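Local coordinates for hypothetical protein Atu0636 (Agrobacterium tumefaciens, PDB 2OZV) that is of unknown function but is predicted to be an O-methyltransferase, probably transferring a methyl group to a hydroxyl of a still unidentified substrate, at residues B[160-174]-B[201-213]. Numbering follows the deposited sequence. Where two conformers were deposited one is given.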
loop_
_atom_site.group_PDB
_atom_site.type_symbol
_atom_site.label_atom_id
_atom_site.label_comp_id
_atom_site.label_asym_id
_atom_site.label_seq_id
_atom_site.Cartn_x
_atom_site.Cartn_y
_atom_site.Cartn_z
HETATM N N MSE B 160 23.657 0.176 9.096
HETATM C CA MSE B 160 23.082 -1.112 9.484
HETATM C C MSE B 160 24.028 -2.281 9.230
HETATM O O MSE B 160 24.628 -2.377 8.165
HETATM C CB MSE B 160 21.805 -1.385 8.690
HETATM C CG MSE B 160 20.982 -2.531 9.268
HETATM SE SE MSE B 160 19.822 -1.859 10.678
HETATM C CE MSE B 160 18.638 -0.861 9.499
ATOM N N VAL B 161 24.100 -3.214 10.174
ATOM C CA VAL B 161 24.777 -4.480 9.933
ATOM C C VAL B 161 24.012 -5.246 8.837
ATOM O O VAL B 161 22.814 -5.017 8.612
ATOM C CB VAL B 161 24.900 -5.362 11.215
ATOM C CG1 VAL B 161 25.572 -4.592 12.360
ATOM C CG2 VAL B 161 23.528 -5.884 11.648
ATOM N N SER B 162 24.712 -6.140 8.161
ATOM C CA SER B 162 24.096 -7.003 7.162
ATOM C C SER B 162 22.880 -7.718 7.771
ATOM O O SER B 162 22.959 -8.227 8.893
ATOM C CB SER B 162 25.131 -8.015 6.672
ATOM O OG SER B 162 24.632 -8.782 5.606
ATOM N N GLY B 163 21.759 -7.716 7.054
ATOM C CA GLY B 163 20.540 -8.375 7.530
ATOM C C GLY B 163 19.781 -7.631 8.633
ATOM O O GLY B 163 18.813 -8.163 9.167
ATOM N N GLY B 164 20.217 -6.421 9.003
ATOM C CA GLY B 164 19.577 -5.672 10.104
ATOM C C GLY B 164 18.218 -5.140 9.638
ATOM O O GLY B 164 17.923 -5.169 8.429
ATOM N N GLN B 165 17.417 -4.654 10.575
ATOM C CA GLN B 165 16.037 -4.315 10.285
ATOM C C GLN B 165 15.796 -2.818 10.299
ATOM O O GLN B 165 16.118 -2.121 11.291
ATOM C CB GLN B 165 15.109 -4.974 11.297
ATOM C CG GLN B 165 13.625 -4.641 11.070
ATOM C CD GLN B 165 12.740 -5.296 12.109
ATOM O OE1 GLN B 165 12.951 -6.472 12.478
ATOM N NE2 GLN B 165 11.766 -4.544 12.608
ATOM N N LEU B 166 15.213 -2.321 9.206
ATOM C CA LEU B 166 14.678 -0.974 9.134
ATOM C C LEU B 166 13.220 -1.002 9.646
ATOM O O LEU B 166 12.429 -1.881 9.241
ATOM C CB LEU B 166 14.683 -0.494 7.676
ATOM C CG LEU B 166 13.926 0.820 7.418
ATOM C CD1 LEU B 166 14.623 2.025 8.069
ATOM C CD2 LEU B 166 13.811 1.010 5.889
ATOM N N SER B 167 12.878 -0.082 10.546
ATOM C CA SER B 167 11.487 0.097 10.979
ATOM C C SER B 167 11.082 1.549 10.825
ATOM O O SER B 167 11.841 2.466 11.180
ATOM C CB SER B 167 11.268 -0.290 12.456
ATOM O OG SER B 167 11.638 -1.649 12.664
ATOM N N LEU B 168 9.872 1.775 10.308
ATOM C CA LEU B 168 9.409 3.136 10.176
ATOM C C LEU B 168 7.905 3.273 10.305
ATOM O O LEU B 168 7.143 2.306 10.132
ATOM C CB LEU B 168 9.897 3.733 8.858
ATOM C CG LEU B 168 9.326 3.266 7.548
ATOM C CD1 LEU B 168 7.966 3.957 7.226
ATOM C CD2 LEU B 168 10.338 3.542 6.397
ATOM N N ILE B 169 7.486 4.488 10.639
ATOM C CA ILE B 169 6.065 4.836 10.602
ATOM C C ILE B 169 5.927 6.089 9.751
ATOM O O ILE B 169 6.780 7.003 9.793
ATOM C CB ILE B 169 5.447 4.985 12.024
ATOM C CG1 ILE B 169 3.917 5.150 11.932
ATOM C CG2 ILE B 169 6.153 6.108 12.809
ATOM C CD1 ILE B 169 3.199 5.114 13.267
ATOM N N SER B 170 4.829 6.171 8.985
ATOM C CA SER B 170 4.602 7.305 8.100
ATOM C C SER B 170 3.111 7.422 7.808
ATOM O O SER B 170 2.318 6.588 8.284
ATOM C CB SER B 170 5.374 7.127 6.788
ATOM O OG SER B 170 4.796 6.098 5.997
ATOM N N ARG B 171 2.743 8.455 7.044
ATOM C CA ARG B 171 1.423 8.563 6.428
ATOM C C ARG B 171 1.339 7.486 5.342
ATOM O O ARG B 171 2.363 7.122 4.758
ATOM C CB ARG B 171 1.212 9.940 5.761
ATOM C CG ARG B 171 1.570 11.148 6.609
ATOM C CD ARG B 171 1.184 12.450 5.888
ATOM N NE ARG B 171 1.726 12.574 4.524
ATOM C CZ ARG B 171 1.757 13.717 3.832
ATOM N NH1 ARG B 171 2.256 13.750 2.598
ATOM N NH2 ARG B 171 1.285 14.835 4.369
ATOM N N PRO B 172 0.129 6.966 5.062
ATOM C CA PRO B 172 0.008 5.996 3.938
ATOM C C PRO B 172 0.400 6.611 2.583
ATOM O O PRO B 172 0.917 5.899 1.701
ATOM C CB PRO B 172 -1.480 5.623 3.961
ATOM C CG PRO B 172 -1.859 5.822 5.449
ATOM C CD PRO B 172 -1.161 7.141 5.773
ATOM N N GLN B 173 0.211 7.926 2.420
ATOM C CA GLN B 173 0.493 8.563 1.130
ATOM C C GLN B 173 1.968 8.503 0.742
ATOM O O GLN B 173 2.316 8.775 -0.436
ATOM C CB GLN B 173 -0.005 10.007 1.101
ATOM C CG GLN B 173 0.620 10.895 2.140
ATOM C CD GLN B 173 -0.048 12.245 2.223
ATOM O OE1 GLN B 173 0.546 13.264 1.864
ATOM N NE2 GLN B 173 -1.297 12.267 2.690
ATOM N N SER B 174 2.820 8.151 1.703
ATOM C CA SER B 174 4.254 8.071 1.457
ATOM C C SER B 174 4.711 6.749 0.860
ATOM O O SER B 174 5.923 6.558 0.664
ATOM C CB SER B 174 5.018 8.351 2.747
ATOM O OG SER B 174 4.760 9.715 3.079
ATOM N N ASP B 201 -10.716 4.888 6.515
ATOM C CA ASP B 201 -9.428 4.886 5.777
ATOM C C ASP B 201 -8.222 4.835 6.710
ATOM O O ASP B 201 -8.284 5.292 7.879
ATOM C CB ASP B 201 -9.301 6.178 4.935
ATOM C CG ASP B 201 -10.432 6.361 3.914
ATOM O OD1 ASP B 201 -11.178 5.417 3.564
ATOM O OD2 ASP B 201 -10.590 7.522 3.461
ATOM N N ALA B 202 -7.107 4.327 6.194
ATOM C CA ALA B 202 -5.844 4.290 6.963
ATOM C C ALA B 202 -5.346 5.709 7.299
ATOM O O ALA B 202 -5.486 6.633 6.467
ATOM C CB ALA B 202 -4.767 3.513 6.195
ATOM N N VAL B 203 -4.809 5.873 8.504
ATOM C CA VAL B 203 -4.224 7.149 8.947
ATOM C C VAL B 203 -2.706 7.083 9.097
ATOM O O VAL B 203 -2.033 8.116 9.021
ATOM C CB VAL B 203 -4.911 7.668 10.271
ATOM C CG1 VAL B 203 -6.351 8.031 9.979
ATOM C CG2 VAL B 203 -4.820 6.633 11.354
ATOM N N ARG B 204 -2.160 5.885 9.341
ATOM C CA ARG B 204 -0.723 5.686 9.444
ATOM C C ARG B 204 -0.344 4.377 8.765
ATOM O O ARG B 204 -1.217 3.565 8.396
ATOM C CB ARG B 204 -0.232 5.675 10.910
ATOM C CG ARG B 204 -0.357 7.026 11.632
ATOM C CD ARG B 204 0.692 8.026 11.166
ATOM N NE ARG B 204 0.614 9.266 11.946
ATOM C CZ ARG B 204 -0.244 10.264 11.726
ATOM N NH1 ARG B 204 -1.148 10.221 10.747
ATOM N NH2 ARG B 204 -0.203 11.356 12.520
HETATM N N MSE B 205 0.951 4.166 8.634
HETATM C CA MSE B 205 1.484 3.007 7.957
HETATM C C MSE B 205 2.809 2.641 8.598
HETATM O O MSE B 205 3.682 3.518 8.724
HETATM C CB MSE B 205 1.682 3.304 6.467
HETATM C CG MSE B 205 2.164 2.105 5.729
HETATM SE SE MSE B 205 2.320 2.675 3.828
HETATM C CE MSE B 205 3.752 3.897 3.941
ATOM N N LEU B 206 2.945 1.387 9.023
ATOM C CA LEU B 206 4.209 0.843 9.563
ATOM C C LEU B 206 4.891 0.085 8.428
ATOM O O LEU B 206 4.215 -0.645 7.652
ATOM C CB LEU B 206 3.927 -0.160 10.696
ATOM C CG LEU B 206 3.178 0.410 11.906
ATOM C CD1 LEU B 206 2.855 -0.681 12.940
ATOM C CD2 LEU B 206 3.996 1.543 12.534
ATOM N N VAL B 207 6.216 0.228 8.320
ATOM C CA VAL B 207 6.956 -0.531 7.337
ATOM C C VAL B 207 8.187 -1.110 8.020
ATOM O O VAL B 207 8.879 -0.376 8.768
ATOM C CB VAL B 207 7.397 0.333 6.148
ATOM C CG1 VAL B 207 8.173 -0.550 5.137
ATOM C CG2 VAL B 207 6.185 1.010 5.475
ATOM N N THR B 208 8.433 -2.405 7.820
ATOM C CA THR B 208 9.715 -3.005 8.266
ATOM C C THR B 208 10.382 -3.670 7.062
ATOM O O THR B 208 9.699 -4.069 6.111
ATOM C CB THR B 208 9.578 -4.050 9.404
ATOM O OG1 THR B 208 8.853 -5.196 8.947
ATOM C CG2 THR B 208 8.942 -3.434 10.679
ATOM N N ALA B 209 11.712 -3.738 7.061
ATOM C CA ALA B 209 12.431 -4.289 5.911
ATOM C C ALA B 209 13.784 -4.779 6.416
ATOM O O ALA B 209 14.227 -4.380 7.510
ATOM C CB ALA B 209 12.562 -3.230 4.797
ATOM N N ILE B 210 14.398 -5.651 5.635
ATOM C CA ILE B 210 15.615 -6.334 6.035
ATOM C C ILE B 210 16.711 -5.938 5.044
ATOM O O ILE B 210 16.532 -6.085 3.827
ATOM C CB ILE B 210 15.386 -7.860 6.049
ATOM C CG1 ILE B 210 14.360 -8.219 7.142
ATOM C CG2 ILE B 210 16.704 -8.618 6.288
ATOM C CD1 ILE B 210 14.791 -7.840 8.561
ATOM N N LYS B 211 17.830 -5.423 5.558
ATOM C CA LYS B 211 18.953 -5.066 4.689
ATOM C C LYS B 211 19.433 -6.270 3.895
ATOM O O LYS B 211 19.741 -7.329 4.457
ATOM C CB LYS B 211 20.112 -4.451 5.490
ATOM C CG LYS B 211 21.259 -3.946 4.589
ATOM C CD LYS B 211 22.403 -3.382 5.437
ATOM C CE LYS B 211 23.520 -2.834 4.555
ATOM N NZ LYS B 211 24.648 -2.288 5.376
ATOM N N GLY B 212 19.469 -6.102 2.578
ATOM C CA GLY B 212 20.056 -7.112 1.683
ATOM C C GLY B 212 19.091 -8.208 1.283
ATOM O O GLY B 212 19.436 -9.087 0.502
ATOM N N SER B 213 17.855 -8.156 1.789
ATOM C CA SER B 213 16.851 -9.134 1.369
ATOM C C SER B 213 16.335 -8.811 -0.028
ATOM O O SER B 213 16.155 -7.647 -0.376
ATOM C CB SER B 213 15.677 -9.148 2.354
ATOM O OG SER B 213 14.611 -9.920 1.831
#
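K211 and selenomethionine M160 show how an antiparallel strand pair can be fastened beyond its last rung. Fully extended, with CG anti to its backbone N (chi1 -175°), K211 runs past the M160 side chain in the opposite direction and sets NZ 2.8 Å from M160 O; S157 O also accepts from this ammonium. K211 N-H meets O of G164, the last residue of the type II turn from V161, almost straight (174°). Between here and S170-M205, the hydrogen-bonded pairs L166-A209 and L168-V207 share one face, where L168 CG lies beside V207 CB at 3.8 Å. On the other face, L206 CD2 reaches across to I169 CG1 (3.7 Å), and T208 CG2 packs against Q165 NE2, an amide already donating to S167 OG and L31 O; T208 OG1 hydrogen-bonds R249 NH1. At the far end, selenomethionine M205 extends through chi2, laying SE by P172 CA (4.0 Å), and bends at chi3 (68°), turning CE back toward S170. P172 CG touches A202 CB, and F219 of the second subunit packs on both residues. Strand 204-211 is the reversed strand, inserted antiparallel between 164-170 and 186-195 as in Rossmann-like methyltransferases; strand 164-170 adjoins parallel strand 116-121, and helix 175-182 covers L168, S170 and M205.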